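Local coordinates for mariner Mos1 transposase (Drosophila mauritiana, PDB 4MDB), which mediates cut-and-paste transposition of the Mos1 element as a homodimer, its RNase H-fold catalytic domain cutting and joining DNA with two divalent metal ions, at residues 187-190 with 191-195. The protein carries 1 engineered substitution. Numbering follows the deposited sequence.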
ATOM      1  N   LYS A 187      10.354 -13.338   8.329  1.00 30.84           N
ATOM      2  CA  LYS A 187      10.913 -12.023   8.603  1.00 34.76           C
ATOM      3  C   LYS A 187      12.302 -11.811   7.941  1.00 36.56           C
ATOM      4  O   LYS A 187      12.556 -10.782   7.282  1.00 33.14           O
ATOM      5  CB  LYS A 187      10.977 -11.851  10.124  1.00 42.53           C
ATOM      6  CG  LYS A 187      10.826 -10.425  10.639  1.00 50.82           C
ATOM      7  CD  LYS A 187      10.413 -10.431  12.115  1.00 59.32           C
ATOM      8  CE  LYS A 187      10.099  -9.037  12.682  1.00 63.20           C
ATOM      9  NZ  LYS A 187       8.735  -8.555  12.319  1.00 60.88           N
ATOM     10  N   LYS A 188      13.211 -12.777   8.084  1.00 31.14           N
ATOM     11  CA  LYS A 188      14.479 -12.685   7.378  1.00 33.51           C
ATOM     12  C   LYS A 188      14.352 -12.686   5.850  1.00 30.17           C
ATOM     13  O   LYS A 188      15.032 -11.928   5.145  1.00 29.40           O
ATOM     14  CB  LYS A 188      15.420 -13.846   7.735  1.00 38.29           C
ATOM     15  CG  LYS A 188      16.831 -13.606   7.160  1.00 45.57           C
ATOM     16  CD  LYS A 188      17.632 -12.692   8.100  1.00 52.47           C
ATOM     17  CE  LYS A 188      18.472 -11.662   7.353  1.00 62.95           C
ATOM     18  NZ  LYS A 188      19.589 -12.279   6.564  1.00 62.22           N
ATOM     19  N   TRP A 189      13.526 -13.574   5.321  1.00 26.84           N
ATOM     20  CA  TRP A 189      13.330 -13.579   3.885  1.00 24.93           C
ATOM     21  C   TRP A 189      12.839 -12.177   3.439  1.00 23.44           C
ATOM     22  O   TRP A 189      13.364 -11.600   2.469  1.00 23.10           O
ATOM     23  CB  TRP A 189      12.330 -14.655   3.472  1.00 23.44           C
ATOM     24  CG  TRP A 189      12.237 -14.751   2.054  1.00 26.57           C
ATOM     25  CD1 TRP A 189      13.051 -15.446   1.231  1.00 25.41           C
ATOM     26  CD2 TRP A 189      11.275 -14.093   1.213  1.00 24.24           C
ATOM     27  NE1 TRP A 189      12.673 -15.265  -0.060  1.00 29.78           N
ATOM     28  CE2 TRP A 189      11.588 -14.427  -0.100  1.00 25.81           C
ATOM     29  CE3 TRP A 189      10.225 -13.216   1.449  1.00 25.29           C
ATOM     30  CZ2 TRP A 189      10.858 -13.954  -1.178  1.00 26.35           C
ATOM     31  CZ3 TRP A 189       9.517 -12.722   0.340  1.00 23.40           C
ATOM     32  CH2 TRP A 189       9.823 -13.081  -0.903  1.00 22.78           C
ATOM     33  N   LEU A 190      11.897 -11.616   4.192  1.00 22.32           N
ATOM     34  CA  LEU A 190      11.390 -10.259   3.786  1.00 22.06           C
ATOM     35  C   LEU A 190      12.438  -9.187   3.929  1.00 24.08           C
ATOM     36  O   LEU A 190      12.587  -8.365   3.049  1.00 25.50           O
ATOM     37  CB  LEU A 190      10.124  -9.876   4.553  1.00 21.97           C
ATOM     38  CG  LEU A 190       8.877 -10.685   4.344  1.00 21.22           C
ATOM     39  CD1 LEU A 190       7.966 -10.451   5.488  1.00 24.04           C
ATOM     40  CD2 LEU A 190       8.192 -10.311   3.052  1.00 22.95           C
ATOM     41  N   ASP A 191      13.164  -9.164   5.049  1.00 23.64           N
ATOM     42  CA  ASP A 191      14.295  -8.231   5.199  1.00 28.13           C
ATOM     43  C   ASP A 191      15.224  -8.280   4.033  1.00 25.89           C
ATOM     44  O   ASP A 191      15.532  -7.240   3.444  1.00 25.96           O
ATOM     45  CB  ASP A 191      15.079  -8.481   6.502  1.00 27.92           C
ATOM     46  CG  ASP A 191      14.312  -8.067   7.716  1.00 35.62           C
ATOM     47  OD1 ASP A 191      13.377  -7.226   7.593  1.00 32.05           O
ATOM     48  OD2 ASP A 191      14.617  -8.602   8.815  1.00 38.27           O
ATOM     49  N   GLU A 192      15.648  -9.467   3.639  1.00 26.58           N
ATOM     50  CA  GLU A 192      16.580  -9.603   2.513  1.00 26.91           C
ATOM     51  C   GLU A 192      15.975  -9.200   1.158  1.00 23.65           C
ATOM     52  O   GLU A 192      16.626  -8.579   0.339  1.00 23.01           O
ATOM     53  CB  GLU A 192      17.133 -11.031   2.336  1.00 32.11           C
ATOM     54  CG  GLU A 192      18.058 -11.576   3.403  1.00 40.29           C
ATOM     55  CD  GLU A 192      18.570 -12.971   3.038  1.00 42.76           C
ATOM     56  OE1 GLU A 192      19.047 -13.155   1.884  1.00 46.91           O
ATOM     57  OE2 GLU A 192      18.489 -13.886   3.898  1.00 56.09           O
ATOM     58  N   TRP A 193      14.722  -9.581   0.961  1.00 23.99           N
ATOM     59  CA  TRP A 193      14.057  -9.434  -0.309  1.00 22.55           C
ATOM     60  C   TRP A 193      13.805  -7.941  -0.482  1.00 18.95           C
ATOM     61  O   TRP A 193      14.078  -7.379  -1.530  1.00 19.94           O
ATOM     62  CB  TRP A 193      12.723 -10.243  -0.343  1.00 22.93           C
ATOM     63  CG  TRP A 193      12.037 -10.201  -1.727  1.00 22.66           C
ATOM     64  CD1 TRP A 193      12.307 -10.995  -2.828  1.00 22.17           C
ATOM     65  CD2 TRP A 193      11.029  -9.266  -2.164  1.00 21.48           C
ATOM     66  NE1 TRP A 193      11.541 -10.598  -3.891  1.00 22.23           N
ATOM     67  CE2 TRP A 193      10.761  -9.537  -3.515  1.00 22.08           C
ATOM     68  CE3 TRP A 193      10.375  -8.206  -1.550  1.00 23.50           C
ATOM     69  CZ2 TRP A 193       9.782  -8.828  -4.249  1.00 21.11           C
ATOM     70  CZ3 TRP A 193       9.462  -7.458  -2.313  1.00 23.22           C
ATOM     71  CH2 TRP A 193       9.161  -7.808  -3.605  1.00 21.79           C
ATOM     72  N   PHE A 194      13.310  -7.304   0.552  1.00 20.91           N
ATOM     73  CA  PHE A 194      13.082  -5.833   0.457  1.00 20.13           C
ATOM     74  C   PHE A 194      14.375  -5.067   0.143  1.00 24.11           C
ATOM     75  O   PHE A 194      14.430  -4.143  -0.671  1.00 20.81           O
ATOM     76  CB  PHE A 194      12.435  -5.268   1.731  1.00 20.04           C
ATOM     77  CG  PHE A 194      10.975  -5.656   1.949  1.00 18.64           C
ATOM     78  CD1 PHE A 194      10.049  -5.660   0.898  1.00 17.60           C
ATOM     79  CD2 PHE A 194      10.515  -5.897   3.221  1.00 19.72           C
ATOM     80  CE1 PHE A 194       8.726  -5.982   1.148  1.00 18.67           C
ATOM     81  CE2 PHE A 194       9.179  -6.239   3.479  1.00 18.65           C
ATOM     82  CZ  PHE A 194       8.295  -6.262   2.445  1.00 16.51           C
ATOM     83  N   ALA A 195      15.463  -5.520   0.749  1.00 24.51           N
ATOM     84  CA  ALA A 195      16.703  -4.738   0.746  1.00 27.09           C
ATOM     85  C   ALA A 195      17.459  -4.965  -0.533  1.00 27.47           C
ATOM     86  O   ALA A 195      18.222  -4.102  -0.998  1.00 29.64           O
ATOM     87  CB  ALA A 195      17.531  -5.175   1.933  1.00 28.30           C
TER
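W189 and W193, one helical turn apart, lean the same way and illustrate how i/i+4 spacing brings side chains together on one side of a helix. Their planes are nearly parallel, at 16°, yet slid so far that the six-membered ring of W189 barely overlaps the five-membered ring of W193. One face of W189 is met by W193 CB, which sits over the six-membered ring 4.0 Å from its centroid, 7° off the ring normal, in a CH-pi contact. Both indoles are swung anti to the backbone N (chi1 near -175° in each), which carries W189 CZ2 to 3.7 Å from W193 CD1. Next to this pair L190 and F194 run side by side, L190 CB 3.9 Å from F194 CE2. Helix 183-196 here flanks the central sheet of the RNase H-like fold: L190 and F194 are buried against strands 69-78 and 81-87, while the tryptophans touch helix 162-175. Four i+4 backbone bonds hold the turns, among them F194 N to L190 O at 2.8 Å. K188 and E192 pack more loosely on the exposed side: K188, its chain bent, brings NZ alongside E192 CG and OE2, forming a salt bridge whose hydrogen bond, K188 NZ to E192 OE2 at 3.3 Å, is weak. D191, though exposed, is tied back to strand 81-87, its OD1 hydrogen-bonded to the Y85 hydroxyl.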